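PDB 6IL9: fructuronate-tagaturonate epimerase UxaE from Cohnella laeviribosi in complex with 1 glycerol from Cohnella laeviribosi, which probably catalyses the interconversion of D-fructuronate and D-tagaturonate by epimerisation, using a TIM-barrel fold that carries a bound zinc ion. Local coordinates for residues A403-T408 with L438-G443; H391-E396 with S455-E460; I8-L11 with Q15-V18. One frame throughout, in Å; residues are numbered along the deposited sequence.

Contact 1 (A403-T408 with L438-G443)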
ATOM      1  N   ALA A 403     -18.183  -3.844  -7.983  1.00 28.82           N
ATOM      2  CA  ALA A 403     -18.381  -4.978  -7.091  1.00 33.02           C
ATOM      3  C   ALA A 403     -17.214  -5.169  -6.126  1.00 33.44           C
ATOM      4  O   ALA A 403     -17.398  -5.779  -5.069  1.00 34.28           O
ATOM      5  CB  ALA A 403     -18.603  -6.251  -7.913  1.00 34.39           C
ATOM      6  N   TYR A 404     -16.027  -4.643  -6.455  1.00 30.66           N
ATOM      7  CA  TYR A 404     -14.815  -4.820  -5.659  1.00 28.91           C
ATOM      8  C   TYR A 404     -14.437  -3.602  -4.832  1.00 29.63           C
ATOM      9  O   TYR A 404     -13.711  -3.743  -3.840  1.00 31.16           O
ATOM     10  CB  TYR A 404     -13.625  -5.140  -6.567  1.00 31.92           C
ATOM     11  CG  TYR A 404     -13.684  -6.496  -7.212  1.00 35.99           C
ATOM     12  CD1 TYR A 404     -13.384  -7.639  -6.485  1.00 43.20           C
ATOM     13  CD2 TYR A 404     -14.023  -6.634  -8.543  1.00 31.35           C
ATOM     14  CE1 TYR A 404     -13.431  -8.889  -7.068  1.00 42.20           C
ATOM     15  CE2 TYR A 404     -14.072  -7.879  -9.137  1.00 42.86           C
ATOM     16  CZ  TYR A 404     -13.775  -9.002  -8.393  1.00 42.32           C
ATOM     17  OH  TYR A 404     -13.820 -10.248  -8.977  1.00 47.88           O
ATOM     18  N   TYR A 405     -14.860  -2.412  -5.240  1.00 26.32           N
ATOM     19  CA  TYR A 405     -14.527  -1.185  -4.536  1.00 25.06           C
ATOM     20  C   TYR A 405     -15.802  -0.381  -4.373  1.00 24.55           C
ATOM     21  O   TYR A 405     -16.557  -0.225  -5.337  1.00 26.39           O
ATOM     22  CB  TYR A 405     -13.476  -0.386  -5.305  1.00 23.71           C
ATOM     23  CG  TYR A 405     -12.164  -1.126  -5.411  1.00 23.19           C
ATOM     24  CD1 TYR A 405     -11.205  -1.001  -4.418  1.00 23.24           C
ATOM     25  CD2 TYR A 405     -11.900  -1.972  -6.473  1.00 24.29           C
ATOM     26  CE1 TYR A 405     -10.010  -1.682  -4.487  1.00 25.12           C
ATOM     27  CE2 TYR A 405     -10.696  -2.662  -6.557  1.00 21.14           C
ATOM     28  CZ  TYR A 405      -9.759  -2.515  -5.550  1.00 23.58           C
ATOM     29  OH  TYR A 405      -8.552  -3.185  -5.592  1.00 25.50           O
ATOM     30  N   HIS A 406     -16.049   0.110  -3.162  1.00 23.88           N
ATOM     31  CA  HIS A 406     -17.260   0.884  -2.895  1.00 24.64           C
ATOM     32  C   HIS A 406     -17.008   2.340  -3.254  1.00 20.33           C
ATOM     33  O   HIS A 406     -16.193   3.012  -2.613  1.00 19.62           O
ATOM     34  CB  HIS A 406     -17.692   0.770  -1.438  1.00 25.78           C
ATOM     35  CG  HIS A 406     -18.871   1.634  -1.110  1.00 26.61           C
ATOM     36  ND1 HIS A 406     -20.166   1.267  -1.414  1.00 35.14           N
ATOM     37  CD2 HIS A 406     -18.951   2.866  -0.554  1.00 27.64           C
ATOM     38  CE1 HIS A 406     -20.994   2.226  -1.035  1.00 35.75           C
ATOM     39  NE2 HIS A 406     -20.283   3.207  -0.508  1.00 30.05           N
ATOM     40  N   VAL A 407     -17.704   2.831  -4.282  1.00 18.83           N
ATOM     41  CA  VAL A 407     -17.593   4.219  -4.712  1.00 16.89           C
ATOM     42  C   VAL A 407     -18.990   4.762  -4.990  1.00 16.83           C
ATOM     43  O   VAL A 407     -19.933   4.015  -5.254  1.00 19.44           O
ATOM     44  CB  VAL A 407     -16.702   4.364  -5.969  1.00 17.23           C
ATOM     45  CG1 VAL A 407     -15.247   3.975  -5.645  1.00 17.65           C
ATOM     46  CG2 VAL A 407     -17.251   3.502  -7.124  1.00 17.96           C
ATOM     47  N   THR A 408     -19.128   6.089  -4.926  1.00 15.29           N
ATOM     48  CA  THR A 408     -20.392   6.733  -5.273  1.00 17.21           C
ATOM     49  C   THR A 408     -20.264   7.551  -6.553  1.00 17.51           C
ATOM     50  O   THR A 408     -20.924   8.580  -6.720  1.00 17.53           O
ATOM     51  CB  THR A 408     -20.895   7.605  -4.119  1.00 17.64           C
ATOM     52  OG1 THR A 408     -19.865   8.512  -3.702  1.00 15.61           O
ATOM     53  CG2 THR A 408     -21.320   6.734  -2.933  1.00 20.60           C
ATOM     54  N   LEU A 438     -11.291   5.373 -13.587  1.00 14.22           N
ATOM     55  CA  LEU A 438     -10.032   4.736 -13.973  1.00 15.89           C
ATOM     56  C   LEU A 438      -9.354   4.042 -12.794  1.00 17.94           C
ATOM     57  O   LEU A 438      -8.658   3.038 -12.994  1.00 15.67           O
ATOM     58  CB  LEU A 438      -9.091   5.776 -14.599  1.00 17.09           C
ATOM     59  CG  LEU A 438      -9.193   6.023 -16.118  1.00 17.35           C
ATOM     60  CD1 LEU A 438      -8.762   4.802 -16.900  1.00 18.14           C
ATOM     61  CD2 LEU A 438     -10.610   6.449 -16.555  1.00 19.06           C
ATOM     62  N   HIS A 439      -9.561   4.537 -11.568  1.00 15.24           N
ATOM     63  CA  HIS A 439      -8.877   3.977 -10.400  1.00 13.82           C
ATOM     64  C   HIS A 439      -9.267   2.520 -10.215  1.00 17.61           C
ATOM     65  O   HIS A 439      -8.410   1.647 -10.059  1.00 16.58           O
ATOM     66  CB  HIS A 439      -9.248   4.798  -9.151  1.00 17.60           C
ATOM     67  CG  HIS A 439      -8.441   4.485  -7.921  1.00 18.33           C
ATOM     68  ND1 HIS A 439      -8.401   3.233  -7.339  1.00 16.55           N
ATOM     69  CD2 HIS A 439      -7.678   5.288  -7.137  1.00 15.99           C
ATOM     70  CE1 HIS A 439      -7.634   3.272  -6.263  1.00 15.71           C
ATOM     71  NE2 HIS A 439      -7.185   4.510  -6.115  1.00 15.27           N
ATOM     72  N   ILE A 440     -10.569   2.244 -10.278  1.00 15.06           N
ATOM     73  CA  ILE A 440     -11.124   0.973  -9.847  1.00 17.45           C
ATOM     74  C   ILE A 440     -11.117  -0.070 -10.962  1.00 17.76           C
ATOM     75  O   ILE A 440     -11.201  -1.273 -10.673  1.00 19.11           O
ATOM     76  CB  ILE A 440     -12.525   1.304  -9.295  1.00 22.19           C
ATOM     77  CG1 ILE A 440     -12.463   1.691  -7.822  1.00 17.96           C
ATOM     78  CG2 ILE A 440     -13.520   0.238  -9.507  1.00 36.03           C
ATOM     79  CD1 ILE A 440     -11.730   2.920  -7.516  1.00 29.68           C
ATOM     80  N   THR A 441     -10.952   0.355 -12.215  1.00 18.67           N
ATOM     81  CA  THR A 441     -10.964  -0.534 -13.370  1.00 17.44           C
ATOM     82  C   THR A 441      -9.562  -0.979 -13.781  1.00 17.10           C
ATOM     83  O   THR A 441      -9.401  -1.526 -14.872  1.00 19.96           O
ATOM     84  CB  THR A 441     -11.671   0.133 -14.561  1.00 19.01           C
ATOM     85  OG1 THR A 441     -11.102   1.425 -14.831  1.00 17.24           O
ATOM     86  CG2 THR A 441     -13.194   0.279 -14.300  1.00 19.93           C
ATOM     87  N   TYR A 442      -8.554  -0.779 -12.924  1.00 17.26           N
ATOM     88  CA  TYR A 442      -7.180  -1.149 -13.286  1.00 16.93           C
ATOM     89  C   TYR A 442      -7.073  -2.620 -13.669  1.00 19.82           C
ATOM     90  O   TYR A 442      -6.376  -2.968 -14.636  1.00 19.90           O
ATOM     91  CB  TYR A 442      -6.224  -0.845 -12.128  1.00 16.24           C
ATOM     92  CG  TYR A 442      -6.440  -1.724 -10.907  1.00 16.21           C
ATOM     93  CD1 TYR A 442      -7.498  -1.500 -10.036  1.00 17.33           C
ATOM     94  CD2 TYR A 442      -5.598  -2.801 -10.642  1.00 17.73           C
ATOM     95  CE1 TYR A 442      -7.702  -2.313  -8.926  1.00 17.20           C
ATOM     96  CE2 TYR A 442      -5.794  -3.617  -9.538  1.00 20.43           C
ATOM     97  CZ  TYR A 442      -6.850  -3.372  -8.688  1.00 17.21           C
ATOM     98  OH  TYR A 442      -7.033  -4.178  -7.592  1.00 20.58           O
ATOM     99  N   GLY A 443      -7.734  -3.500 -12.915  1.00 17.87           N
ATOM    100  CA  GLY A 443      -7.612  -4.927 -13.181  1.00 20.63           C
ATOM    101  C   GLY A 443      -8.275  -5.316 -14.489  1.00 22.73           C
ATOM    102  O   GLY A 443      -7.693  -6.035 -15.308  1.00 22.55           O
TER
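Tyr405, in the loop after helix 384-402, lies along Ile440 and reaches Tyr442 with its hydroxyl, and these three residues bury most of the surface shared by 403-408 and 438-443. The foot of the tyrosine is apolar: its CB sits 3.4 Å from CG1 of Ile440, and the two side chains run past each other in opposite directions. Farther out the chemistry turns polar. Tyr405 OH and Tyr442 OH are 2.7 Å apart in a hydrogen bond that either could donate, and each oxygen lies near the plane of the other ring, at its edge. The two side chains cross at about a right angle, which brings CE2 of Tyr405 to 3.8 Å from CE1 of Tyr442. Tyr442 reaches this place with CG between its backbone N and carbonyl carbon (chi1 68°). Tyrosine suits both positions, apolar along its ring, with a hydroxyl at the end. A phenylalanine in place of Tyr405 would probably leave the Tyr442 hydroxyl without this partner. Val407 adds a looser touch, CG1 to Ile440 CD1 at 4.1 Å. This join of loop to helix lies beside the zinc-bearing TIM barrel, the Tyr405 side chain about 7 Å from the bound glycerol and 9 Å from the zinc ion. Ile440 packs on Ala401 of helix 384-402, while Tyr442 touches helix 125-131 and Trp372 of helix 369-382 and forms a cation-pi pair with Arg99.

Contact 2 (H391-E396 with S455-E460)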
ATOM      1  N   HIS A 391     -10.331   4.593 -21.543  1.00 18.84           N
ATOM      2  CA  HIS A 391     -11.412   5.289 -20.848  1.00 18.43           C
ATOM      3  C   HIS A 391     -12.766   4.739 -21.281  1.00 22.03           C
ATOM      4  O   HIS A 391     -13.631   4.445 -20.445  1.00 20.16           O
ATOM      5  CB  HIS A 391     -11.273   6.793 -21.129  1.00 18.22           C
ATOM      6  CG  HIS A 391     -12.352   7.665 -20.551  1.00 20.83           C
ATOM      7  ND1 HIS A 391     -12.070   8.722 -19.707  1.00 19.38           N
ATOM      8  CD2 HIS A 391     -13.694   7.694 -20.751  1.00 21.29           C
ATOM      9  CE1 HIS A 391     -13.191   9.348 -19.395  1.00 18.15           C
ATOM     10  NE2 HIS A 391     -14.193   8.741 -20.010  1.00 20.68           N
ATOM     11  N   GLN A 392     -12.946   4.534 -22.589  1.00 21.36           N
ATOM     12  CA  GLN A 392     -14.215   4.007 -23.087  1.00 22.64           C
ATOM     13  C   GLN A 392     -14.465   2.592 -22.579  1.00 21.86           C
ATOM     14  O   GLN A 392     -15.596   2.245 -22.212  1.00 20.44           O
ATOM     15  CB  GLN A 392     -14.230   4.047 -24.618  1.00 23.96           C
ATOM     16  CG  GLN A 392     -15.615   3.831 -25.220  1.00 30.68           C
ATOM     17  CD  GLN A 392     -16.646   4.828 -24.712  1.00 28.73           C
ATOM     18  OE1 GLN A 392     -16.437   6.046 -24.760  1.00 30.35           O
ATOM     19  NE2 GLN A 392     -17.776   4.313 -24.228  1.00 33.44           N
ATOM     20  N   TYR A 393     -13.416   1.764 -22.535  1.00 21.82           N
ATOM     21  CA  TYR A 393     -13.543   0.413 -22.008  1.00 19.75           C
ATOM     22  C   TYR A 393     -13.926   0.436 -20.536  1.00 21.70           C
ATOM     23  O   TYR A 393     -14.792  -0.331 -20.097  1.00 21.60           O
ATOM     24  CB  TYR A 393     -12.228  -0.341 -22.211  1.00 19.62           C
ATOM     25  CG  TYR A 393     -12.273  -1.839 -22.000  1.00 21.42           C
ATOM     26  CD1 TYR A 393     -12.012  -2.396 -20.755  1.00 20.64           C
ATOM     27  CD2 TYR A 393     -12.510  -2.701 -23.063  1.00 22.52           C
ATOM     28  CE1 TYR A 393     -12.029  -3.758 -20.557  1.00 23.56           C
ATOM     29  CE2 TYR A 393     -12.524  -4.068 -22.875  1.00 22.49           C
ATOM     30  CZ  TYR A 393     -12.285  -4.593 -21.631  1.00 25.35           C
ATOM     31  OH  TYR A 393     -12.294  -5.958 -21.447  1.00 26.39           O
ATOM     32  N   ALA A 394     -13.291   1.321 -19.762  1.00 19.25           N
ATOM     33  CA  ALA A 394     -13.650   1.471 -18.357  1.00 19.06           C
ATOM     34  C   ALA A 394     -15.124   1.830 -18.200  1.00 18.86           C
ATOM     35  O   ALA A 394     -15.810   1.282 -17.333  1.00 20.47           O
ATOM     36  CB  ALA A 394     -12.760   2.532 -17.713  1.00 17.10           C
ATOM     37  N   LEU A 395     -15.622   2.761 -19.022  1.00 20.95           N
ATOM     38  CA  LEU A 395     -17.042   3.104 -18.988  1.00 22.38           C
ATOM     39  C   LEU A 395     -17.899   1.882 -19.252  1.00 22.57           C
ATOM     40  O   LEU A 395     -18.910   1.662 -18.577  1.00 23.21           O
ATOM     41  CB  LEU A 395     -17.352   4.177 -20.027  1.00 22.29           C
ATOM     42  CG  LEU A 395     -17.010   5.630 -19.714  1.00 22.79           C
ATOM     43  CD1 LEU A 395     -17.163   6.484 -20.974  1.00 27.24           C
ATOM     44  CD2 LEU A 395     -17.891   6.158 -18.592  1.00 23.32           C
ATOM     45  N   GLU A 396     -17.503   1.070 -20.230  1.00 20.60           N
ATOM     46  CA  GLU A 396     -18.316  -0.067 -20.628  1.00 26.89           C
ATOM     47  C   GLU A 396     -18.343  -1.168 -19.579  1.00 27.36           C
ATOM     48  O   GLU A 396     -19.295  -1.958 -19.554  1.00 29.01           O
ATOM     49  CB  GLU A 396     -17.804  -0.616 -21.960  1.00 29.27           C
ATOM     50  CG  GLU A 396     -18.143   0.278 -23.137  1.00 33.10           C
ATOM     51  CD  GLU A 396     -17.404  -0.107 -24.408  1.00 38.71           C
ATOM     52  OE1 GLU A 396     -16.663  -1.120 -24.399  1.00 43.22           O
ATOM     53  OE2 GLU A 396     -17.560   0.619 -25.413  1.00 46.47           O
ATOM     54  N   SER A 455      -2.993  -8.927 -25.614  1.00 32.48           N
ATOM     55  CA  SER A 455      -3.492  -7.899 -24.709  1.00 29.46           C
ATOM     56  C   SER A 455      -4.172  -6.787 -25.496  1.00 26.63           C
ATOM     57  O   SER A 455      -3.737  -6.413 -26.590  1.00 28.05           O
ATOM     58  CB  SER A 455      -2.363  -7.337 -23.837  1.00 30.57           C
ATOM     59  OG  SER A 455      -1.596  -6.386 -24.544  1.00 33.05           O
ATOM     60  N   LEU A 456      -5.272  -6.276 -24.936  1.00 26.11           N
ATOM     61  CA  LEU A 456      -6.006  -5.200 -25.582  1.00 25.77           C
ATOM     62  C   LEU A 456      -5.355  -3.849 -25.312  1.00 24.50           C
ATOM     63  O   LEU A 456      -5.258  -3.014 -26.215  1.00 25.11           O
ATOM     64  CB  LEU A 456      -7.461  -5.219 -25.110  1.00 23.66           C
ATOM     65  CG  LEU A 456      -8.479  -4.309 -25.802  1.00 25.39           C
ATOM     66  CD1 LEU A 456      -8.575  -4.559 -27.315  1.00 28.16           C
ATOM     67  CD2 LEU A 456      -9.855  -4.470 -25.152  1.00 26.82           C
ATOM     68  N   PHE A 457      -4.884  -3.622 -24.083  1.00 23.65           N
ATOM     69  CA  PHE A 457      -4.206  -2.376 -23.735  1.00 23.87           C
ATOM     70  C   PHE A 457      -2.854  -2.559 -23.072  1.00 20.19           C
ATOM     71  O   PHE A 457      -2.028  -1.643 -23.160  1.00 21.17           O
ATOM     72  CB  PHE A 457      -5.061  -1.523 -22.783  1.00 22.63           C
ATOM     73  CG  PHE A 457      -6.499  -1.415 -23.184  1.00 19.64           C
ATOM     74  CD1 PHE A 457      -6.859  -0.741 -24.336  1.00 25.44           C
ATOM     75  CD2 PHE A 457      -7.485  -1.975 -22.394  1.00 22.02           C
ATOM     76  CE1 PHE A 457      -8.184  -0.635 -24.706  1.00 25.56           C
ATOM     77  CE2 PHE A 457      -8.810  -1.880 -22.754  1.00 22.85           C
ATOM     78  CZ  PHE A 457      -9.164  -1.206 -23.911  1.00 22.74           C
ATOM     79  N   ARG A 458      -2.602  -3.687 -22.410  1.00 23.13           N
ATOM     80  CA  ARG A 458      -1.524  -3.746 -21.425  1.00 22.54           C
ATOM     81  C   ARG A 458      -0.150  -3.568 -22.063  1.00 21.19           C
ATOM     82  O   ARG A 458       0.696  -2.843 -21.528  1.00 19.28           O
ATOM     83  CB  ARG A 458      -1.601  -5.061 -20.660  1.00 23.39           C
ATOM     84  CG  ARG A 458      -0.564  -5.174 -19.564  1.00 24.48           C
ATOM     85  CD  ARG A 458      -0.671  -6.518 -18.878  1.00 28.88           C
ATOM     86  NE  ARG A 458       0.230  -6.623 -17.741  1.00 31.76           N
ATOM     87  CZ  ARG A 458       1.530  -6.886 -17.840  1.00 36.08           C
ATOM     88  NH1 ARG A 458       2.085  -7.074 -19.033  1.00 38.04           N
ATOM     89  NH2 ARG A 458       2.274  -6.967 -16.746  1.00 35.65           N
ATOM     90  N   ASP A 459       0.101  -4.221 -23.198  1.00 21.97           N
ATOM     91  CA  ASP A 459       1.420  -4.117 -23.817  1.00 24.27           C
ATOM     92  C   ASP A 459       1.714  -2.692 -24.262  1.00 22.25           C
ATOM     93  O   ASP A 459       2.803  -2.163 -24.008  1.00 23.42           O
ATOM     94  CB  ASP A 459       1.529  -5.078 -25.002  1.00 27.55           C
ATOM     95  CG  ASP A 459       1.509  -6.525 -24.573  1.00 33.01           C
ATOM     96  OD1 ASP A 459       1.982  -6.818 -23.454  1.00 36.32           O
ATOM     97  OD2 ASP A 459       1.012  -7.370 -25.354  1.00 41.18           O
ATOM     98  N   GLU A 460       0.755  -2.048 -24.936  1.00 22.29           N
ATOM     99  CA  GLU A 460       0.980  -0.675 -25.362  1.00 19.61           C
ATOM    100  C   GLU A 460       1.076   0.267 -24.168  1.00 20.82           C
ATOM    101  O   GLU A 460       1.846   1.228 -24.206  1.00 18.23           O
ATOM    102  CB  GLU A 460      -0.123  -0.214 -26.315  1.00 23.24           C
ATOM    103  CG  GLU A 460       0.176   1.139 -26.917  1.00 23.20           C
ATOM    104  CD  GLU A 460      -0.893   1.630 -27.892  1.00 27.25           C
ATOM    105  OE1 GLU A 460      -1.921   0.941 -28.074  1.00 28.27           O
ATOM    106  OE2 GLU A 460      -0.690   2.721 -28.460  1.00 27.78           O
TER
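The edge of the Phe457 ring is directed at one face of Tyr393, making a T-shaped (edge-to-face) aromatic pair. The centroids stand 5.1 Å apart and the planes meet at 78°. Contact is made by CE2 of Phe457, 3.5 Å from CG of Tyr393 and so toward the rim of the ring, not over its middle; CZ follows, 3.6 Å from Tyr393 CB. With its CG anti to the backbone N (chi1 -167°), Tyr393 projects its ring from the helix to meet Phe457 in this way.

Leu456 adds an aliphatic-on-aromatic contact, its CD2 approaching CE2 of Tyr393 obliquely at 3.5 Å. Its CG also lies over one face of the neighbouring Phe457 ring, so leucine and phenylalanine present a joint apolar surface to the tyrosine.

No hydrogen bond crosses between the two segments. Within 455-460, Ser455 OG accepts from Asp459 N at 3.1 Å and gives a weak bond to Asp459 OD2; serine, small and polar, suits a place where it must meet a backbone N-H in the first turn. Leu456 O is held by Arg389 of helix 384-402.

Both Tyr393 and Phe457 also touch Leu445 of helix 442-446. The T-shaped pair thus joins a mid-helix tyrosine to the turn just before helix 458-467, in the helical region of this TIM-barrel protein.

Contact 3 (I8-L11 with Q15-V18)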
ATOM      1  N   ILE A   8      26.168  -4.809 -24.878  1.00 24.98           N
ATOM      2  CA  ILE A   8      27.446  -4.687 -24.179  1.00 24.81           C
ATOM      3  C   ILE A   8      28.410  -3.810 -24.971  1.00 25.73           C
ATOM      4  O   ILE A   8      29.113  -2.966 -24.402  1.00 25.49           O
ATOM      5  CB  ILE A   8      28.032  -6.085 -23.905  1.00 27.31           C
ATOM      6  CG1 ILE A   8      27.191  -6.814 -22.855  1.00 29.40           C
ATOM      7  CG2 ILE A   8      29.479  -5.979 -23.448  1.00 31.31           C
ATOM      8  CD1 ILE A   8      27.400  -8.314 -22.840  1.00 30.45           C
ATOM      9  N   GLU A   9      28.445  -3.979 -26.295  1.00 25.23           N
ATOM     10  CA  GLU A   9      29.348  -3.171 -27.108  1.00 26.83           C
ATOM     11  C   GLU A   9      28.923  -1.707 -27.115  1.00 26.19           C
ATOM     12  O   GLU A   9      29.765  -0.814 -26.979  1.00 26.93           O
ATOM     13  CB  GLU A   9      29.421  -3.738 -28.531  1.00 28.91           C
ATOM     14  CG  GLU A   9      30.387  -4.920 -28.629  1.00 36.14           C
ATOM     15  CD  GLU A   9      30.236  -5.731 -29.910  1.00 39.03           C
ATOM     16  OE1 GLU A   9      30.893  -6.791 -30.018  1.00 41.90           O
ATOM     17  OE2 GLU A   9      29.466  -5.315 -30.803  1.00 39.49           O
ATOM     18  N   ARG A  10      27.615  -1.442 -27.226  1.00 23.45           N
ATOM     19  CA  ARG A  10      27.148  -0.059 -27.183  1.00 23.34           C
ATOM     20  C   ARG A  10      27.355   0.566 -25.807  1.00 21.92           C
ATOM     21  O   ARG A  10      27.573   1.780 -25.703  1.00 21.07           O
ATOM     22  CB  ARG A  10      25.678   0.011 -27.586  1.00 25.59           C
ATOM     23  CG  ARG A  10      25.486  -0.238 -29.066  1.00 25.95           C
ATOM     24  CD  ARG A  10      24.045  -0.191 -29.464  1.00 29.16           C
ATOM     25  NE  ARG A  10      23.316  -1.393 -29.096  1.00 33.97           N
ATOM     26  CZ  ARG A  10      22.207  -1.394 -28.362  1.00 34.51           C
ATOM     27  NH1 ARG A  10      21.713  -0.254 -27.903  1.00 36.94           N
ATOM     28  NH2 ARG A  10      21.585  -2.535 -28.097  1.00 33.41           N
ATOM     29  N   LEU A  11      27.271  -0.235 -24.748  1.00 21.86           N
ATOM     30  CA  LEU A  11      27.583   0.273 -23.417  1.00 23.26           C
ATOM     31  C   LEU A  11      29.036   0.724 -23.349  1.00 27.25           C
ATOM     32  O   LEU A  11      29.342   1.808 -22.837  1.00 26.90           O
ATOM     33  CB  LEU A  11      27.297  -0.804 -22.372  1.00 23.23           C
ATOM     34  CG  LEU A  11      27.680  -0.454 -20.934  1.00 27.17           C
ATOM     35  CD1 LEU A  11      26.891   0.754 -20.459  1.00 25.99           C
ATOM     36  CD2 LEU A  11      27.428  -1.640 -20.032  1.00 25.52           C
ATOM     37  N   GLN A  15      26.843   4.516 -25.458  1.00 24.24           N
ATOM     38  CA  GLN A  15      25.587   4.755 -26.157  1.00 24.40           C
ATOM     39  C   GLN A  15      24.386   4.142 -25.441  1.00 22.02           C
ATOM     40  O   GLN A  15      23.287   4.112 -26.004  1.00 22.79           O
ATOM     41  CB  GLN A  15      25.689   4.228 -27.594  1.00 22.67           C
ATOM     42  CG  GLN A  15      26.741   4.980 -28.425  1.00 23.94           C
ATOM     43  CD  GLN A  15      27.342   4.143 -29.553  1.00 28.45           C
ATOM     44  OE1 GLN A  15      27.057   2.952 -29.684  1.00 25.67           O
ATOM     45  NE2 GLN A  15      28.184   4.775 -30.370  1.00 29.86           N
ATOM     46  N   VAL A  16      24.561   3.677 -24.206  1.00 22.97           N
ATOM     47  CA  VAL A  16      23.506   3.025 -23.438  1.00 21.28           C
ATOM     48  C   VAL A  16      23.295   3.795 -22.142  1.00 25.23           C
ATOM     49  O   VAL A  16      24.264   4.174 -21.475  1.00 24.01           O
ATOM     50  CB  VAL A  16      23.870   1.555 -23.140  1.00 22.57           C
ATOM     51  CG1 VAL A  16      22.906   0.945 -22.135  1.00 21.36           C
ATOM     52  CG2 VAL A  16      23.876   0.747 -24.424  1.00 23.76           C
ATOM     53  N   HIS A  17      22.028   4.005 -21.774  1.00 23.04           N
ATOM     54  CA  HIS A  17      21.723   4.720 -20.542  1.00 25.10           C
ATOM     55  C   HIS A  17      22.159   3.923 -19.317  1.00 22.59           C
ATOM     56  O   HIS A  17      21.774   2.761 -19.148  1.00 18.55           O
ATOM     57  CB  HIS A  17      20.227   5.021 -20.451  1.00 25.64           C
ATOM     58  CG  HIS A  17      19.865   5.828 -19.245  1.00 27.83           C
ATOM     59  ND1 HIS A  17      20.270   7.136 -19.076  1.00 32.27           N
ATOM     60  CD2 HIS A  17      19.175   5.500 -18.126  1.00 30.15           C
ATOM     61  CE1 HIS A  17      19.826   7.585 -17.915  1.00 37.25           C
ATOM     62  NE2 HIS A  17      19.158   6.612 -17.320  1.00 34.36           N
ATOM     63  N   VAL A  18      22.947   4.558 -18.451  1.00 21.05           N
ATOM     64  CA  VAL A  18      23.387   3.983 -17.183  1.00 23.16           C
ATOM     65  C   VAL A  18      22.703   4.753 -16.068  1.00 21.48           C
ATOM     66  O   VAL A  18      22.698   5.989 -16.077  1.00 22.21           O
ATOM     67  CB  VAL A  18      24.916   4.056 -17.017  1.00 24.96           C
ATOM     68  CG1 VAL A  18      25.330   3.502 -15.663  1.00 26.60           C
ATOM     69  CG2 VAL A  18      25.605   3.298 -18.131  1.00 24.88           C
TER
HETATM   70  O   HOH W   1      22.218   2.592 -27.788  1.00 30.12           O
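Val16 lays its CG2 methyl against Leu11 as the chain leaves helix 2-12 for strand 17-26, a helix-to-strand turn at the edge of the antiparallel sheet. The close-packed part is mostly apolar. Leu11 CD1 reaches CG2 of Val18 at 3.7 Å, and CG2 of Val16 lies 3.7 Å from CB of Arg10 and 3.5 Å from the Leu11 backbone N. Val16 and Val18, two residues apart, both point their side chains toward the helix, and branched valines suit an extended chain that must present a compact apolar side. Strand 29-36 extends this patch, with Val16 touching Ile34.

The Arg10 and Gln15 side is more open and polar. Gln15 N donates to Arg10 O over 2.8 Å, nearly straight at 166°, and ties the turn to the last part of the helix. The two side chains cross at about a right angle, their guanidinium and amide planes inclined by only 20°, yet what meets is OE1 of Gln15 and the aliphatic CG of Arg10, 3.6 Å away. The guanidinium has stronger partners, a salt bridge to Glu37 and a bond from NE to Ser6. A water in its plane accepts from Arg10 NH1 at 2.9 Å and donates to Gln15 O at 2.6 Å.

Contacts 1 and 2 belong to one helical region and both draw on helix 384-402: contact 2 directly, contact 1 through the loop that follows it. Contact 1 is nested within the loop of chain closed by contact 2, and the two touch where Thr441 OG1 meets Ala394 CB at 3.5 Å. Both are partly buried and rely on aromatic rings, but contact 1, nearer the zinc ion, joins its tyrosines through hydroxyls, whereas contact 2 has no hydrogen bond between its segments. Contact 3 stands apart, at the surface, its centre about 42 Å from that of contact 1; it combines aliphatic packing with a backbone bond and a water bridge.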